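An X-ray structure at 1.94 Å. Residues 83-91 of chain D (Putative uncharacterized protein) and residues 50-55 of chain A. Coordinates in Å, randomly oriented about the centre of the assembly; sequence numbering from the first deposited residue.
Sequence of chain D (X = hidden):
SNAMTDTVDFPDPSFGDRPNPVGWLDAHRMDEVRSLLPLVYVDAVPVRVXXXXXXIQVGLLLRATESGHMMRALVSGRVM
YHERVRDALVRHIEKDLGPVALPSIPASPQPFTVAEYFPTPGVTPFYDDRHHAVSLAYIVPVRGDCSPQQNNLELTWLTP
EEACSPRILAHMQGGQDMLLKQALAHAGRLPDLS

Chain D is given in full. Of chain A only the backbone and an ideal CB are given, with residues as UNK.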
# COMPACT_ATOMS: atom_id res chain seq x y z
N GLU D 83 21.54 -1.13 -10.26
CA GLU D 83 20.49 -2.09 -10.62
C GLU D 83 19.15 -1.65 -10.03
O GLU D 83 19.06 -1.29 -8.85
CB GLU D 83 20.85 -3.49 -10.12
CG GLU D 83 19.73 -4.49 -10.18
CD GLU D 83 20.16 -5.87 -9.73
OE1 GLU D 83 20.81 -5.98 -8.66
OE2 GLU D 83 19.87 -6.84 -10.44
N ARG D 84 18.11 -1.67 -10.85
CA ARG D 84 16.78 -1.31 -10.36
C ARG D 84 16.24 -2.40 -9.46
O ARG D 84 16.59 -3.57 -9.62
CB ARG D 84 15.82 -1.14 -11.52
CG ARG D 84 16.25 -0.12 -12.54
CD ARG D 84 15.23 -0.04 -13.65
NE ARG D 84 14.93 -1.36 -14.19
CZ ARG D 84 13.97 -1.61 -15.08
NH1 ARG D 84 13.21 -0.62 -15.53
NH2 ARG D 84 13.77 -2.85 -15.52
N VAL D 85 15.38 -2.02 -8.52
CA VAL D 85 14.73 -2.98 -7.65
C VAL D 85 14.01 -4.09 -8.43
O VAL D 85 14.24 -5.27 -8.18
CB VAL D 85 13.76 -2.29 -6.67
CG1 VAL D 85 13.07 -3.31 -5.79
CG2 VAL D 85 14.51 -1.29 -5.81
N ARG D 86 13.16 -3.72 -9.39
CA ARG D 86 12.39 -4.73 -10.11
C ARG D 86 13.30 -5.67 -10.87
O ARG D 86 12.99 -6.85 -11.05
CB ARG D 86 11.35 -4.10 -11.06
CG ARG D 86 11.95 -3.24 -12.17
CD ARG D 86 10.88 -2.64 -13.08
NE ARG D 86 10.00 -1.73 -12.36
CZ ARG D 86 8.82 -2.06 -11.84
NH1 ARG D 86 8.11 -1.15 -11.18
NH2 ARG D 86 8.35 -3.29 -11.97
N ASP D 87 14.46 -5.17 -11.30
CA ASP D 87 15.43 -6.00 -12.01
C ASP D 87 16.18 -6.93 -11.08
O ASP D 87 16.55 -8.03 -11.47
CB ASP D 87 16.43 -5.12 -12.76
CG ASP D 87 15.82 -4.43 -13.93
OD1 ASP D 87 14.80 -4.93 -14.44
OD2 ASP D 87 16.35 -3.38 -14.35
N ALA D 88 16.43 -6.49 -9.85
CA ALA D 88 17.10 -7.34 -8.89
C ALA D 88 16.13 -8.43 -8.50
O ALA D 88 16.53 -9.55 -8.16
CB ALA D 88 17.53 -6.55 -7.69
N LEU D 89 14.85 -8.08 -8.55
CA LEU D 89 13.77 -8.99 -8.23
C LEU D 89 13.77 -10.13 -9.25
O LEU D 89 13.78 -11.31 -8.89
CB LEU D 89 12.44 -8.24 -8.25
CG LEU D 89 11.47 -8.58 -7.13
CD1 LEU D 89 12.18 -8.75 -5.81
CD2 LEU D 89 10.42 -7.49 -7.04
N VAL D 90 13.76 -9.76 -10.53
CA VAL D 90 13.88 -10.75 -11.59
C VAL D 90 15.14 -11.60 -11.38
O VAL D 90 15.08 -12.83 -11.38
CB VAL D 90 13.98 -10.07 -12.96
CG1 VAL D 90 14.33 -11.08 -14.04
CG2 VAL D 90 12.69 -9.35 -13.31
N ARG D 91 16.27 -10.93 -11.18
CA ARG D 91 17.56 -11.60 -11.12
C ARG D 91 17.63 -12.64 -10.01
O ARG D 91 18.12 -13.73 -10.23
CB ARG D 91 18.69 -10.58 -10.95
CG ARG D 91 20.02 -11.22 -10.61
CD ARG D 91 21.13 -10.21 -10.57
NE ARG D 91 20.97 -9.22 -9.51
CZ ARG D 91 21.42 -9.36 -8.27
NH1 ARG D 91 22.05 -10.46 -7.91
NH2 ARG D 91 21.23 -8.39 -7.39
N UNK A 50 6.50 -5.33 -19.04
CA UNK A 50 7.64 -6.14 -19.44
C UNK A 50 7.90 -7.24 -18.41
O UNK A 50 7.10 -7.43 -17.49
CB UNK A 50 8.88 -5.27 -19.62
N UNK A 51 9.00 -7.98 -18.55
CA UNK A 51 9.29 -9.05 -17.59
C UNK A 51 9.62 -8.47 -16.22
O UNK A 51 9.42 -9.12 -15.19
CB UNK A 51 10.45 -9.92 -18.09
N UNK A 52 10.11 -7.23 -16.21
CA UNK A 52 10.52 -6.56 -14.97
C UNK A 52 9.30 -6.02 -14.22
O UNK A 52 9.45 -5.36 -13.21
CB UNK A 52 11.50 -5.42 -15.27
N UNK A 53 8.11 -6.32 -14.72
CA UNK A 53 6.89 -5.80 -14.12
C UNK A 53 6.59 -4.36 -14.52
O UNK A 53 5.59 -3.79 -14.10
CB UNK A 53 6.99 -5.90 -12.60
N UNK A 54 7.45 -3.78 -15.35
CA UNK A 54 7.33 -2.37 -15.66
C UNK A 54 6.16 -2.09 -16.59
O UNK A 54 6.00 -2.73 -17.62
CB UNK A 54 8.63 -1.86 -16.29
N UNK A 55 5.34 -1.11 -16.24
CA UNK A 55 4.19 -0.77 -17.06
C UNK A 55 4.67 -0.17 -18.38
O UNK A 55 5.34 0.86 -18.40
CB UNK A 55 3.26 0.20 -16.32

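Chain D presents the first turns of a helix that begins at Val85(D), with Arg84(D) at the N-cap position. Arg84(D) and Asp87(D) are locked together by a salt bridge, Arg84(D) NE to Asp87(D) OD2 at 2.5 Å, with Arg84(D) NH2 to Asp87(D) OD1 at 2.6 Å beside it. The CA-to-CB bonds of Arg84(D), Arg86(D) and Val90(D) point toward chain A, that of Asp87(D) sideways. Chain A faces them with a tight turn.

Position 50 opens a type I turn that ends at position 53. Its CA-to-CB bond points toward chain D, but no atom of the chain D stretch lies within 5.5 Å of the ideal CB. The visible chain D atoms set little preference here; the turn offers more to go on. Asp, Asn, Ser or Thr would suit, since a short acceptor here can meet the backbone NH groups that follow. The residue is Asp50(A). Its OD1 accepts from the backbone N of position 54 at 2.7 Å and, weakly, from the N of position 52 at 2.9 Å. The carboxylate thus holds the loop in shape rather than touching chain D.

At position 51 CA-to-CB points sideways, and the ideal CB is 5.3 Å from Val90(D) CG2. Space is open beyond it, so many polar or long side chains would fit. The residue is Glu51(A). Its end comes nearer than its CB: OE2 is 3.8 Å from Val90(D) CG1, a contact of the carboxylate with a methyl group.

Position 52 points toward chain D into a crowded site. The ideal CB is 3.4 Å from Asp87(D) OD1, 3.4 Å from Arg84(D) NH2 and 3.6 Å from Arg86(D) CD. Such crowding favours a small side chain, and the polar surroundings suit Ser, with Ala or Gly also possible. The residue is Ser52(A). Its OG donates a very short hydrogen bond to Asp50(A) OD1, 2.4 Å, and lies 3.4 Å from Arg84(D) NH2. The backbone adds a hydrogen bond between the stretches: Arg86(D) NH2 donates to Ser52(A) O at 2.7 Å, nearly straight, with the oxygen near the guanidinium plane. Val90(D) CG2 packs 3.9 Å from Ser52(A) CA.

Position 53 has a phi of 79°, which by itself favours glycine; Asn or Asp can also adopt it. Here an ideal CB would sit 3.0 Å from Arg86(D) NH2, which is tight. Both points favour glycine, and the residue is Gly53(A). Arg86(D) NH2 can therefore come close, 3.3 Å from Gly53(A) C.

Position 54 points toward chain D. Its ideal CB is 4.0 Å from Arg86(D) CD and 4.8 Å from Arg84(D) NH1. With two arginines near, Asp or Glu would suit, and Asn or Ser could also fit. The residue is Asp54(A). Its OD2 makes a long salt bridge to Arg84(D) NH1, 3.7 Å, at the guanidinium edge. Its CA lies over one face of the Arg86(D) guanidinium.

At position 55 CA-to-CB points sideways, with nothing of the chain D stretch within 5.5 Å of the ideal CB. The extended backbone (phi -67°, psi 119°) suits many residues, beta-branched ones among them. The residue is Val55(A).

Chain A (50-55) DESGDV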
# COMPACT_ATOMS: atom_id res chain seq x y z
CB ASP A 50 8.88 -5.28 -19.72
CG ASP A 50 9.38 -4.52 -18.49
OD1 ASP A 50 8.99 -4.83 -17.35
OD2 ASP A 50 10.20 -3.60 -18.68
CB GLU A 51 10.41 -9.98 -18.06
CG GLU A 51 10.43 -11.32 -17.29
CD GLU A 51 11.81 -11.95 -17.16
OE1 GLU A 51 11.89 -13.11 -16.71
OE2 GLU A 51 12.82 -11.29 -17.51
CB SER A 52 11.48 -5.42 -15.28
OG SER A 52 10.79 -4.36 -15.91
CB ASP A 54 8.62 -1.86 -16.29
CG ASP A 54 8.72 -0.36 -16.26
OD1 ASP A 54 7.74 0.28 -15.82
OD2 ASP A 54 9.77 0.18 -16.66
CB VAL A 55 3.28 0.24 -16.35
CG1 VAL A 55 2.09 0.56 -17.23
CG2 VAL A 55 2.80 -0.31 -15.02
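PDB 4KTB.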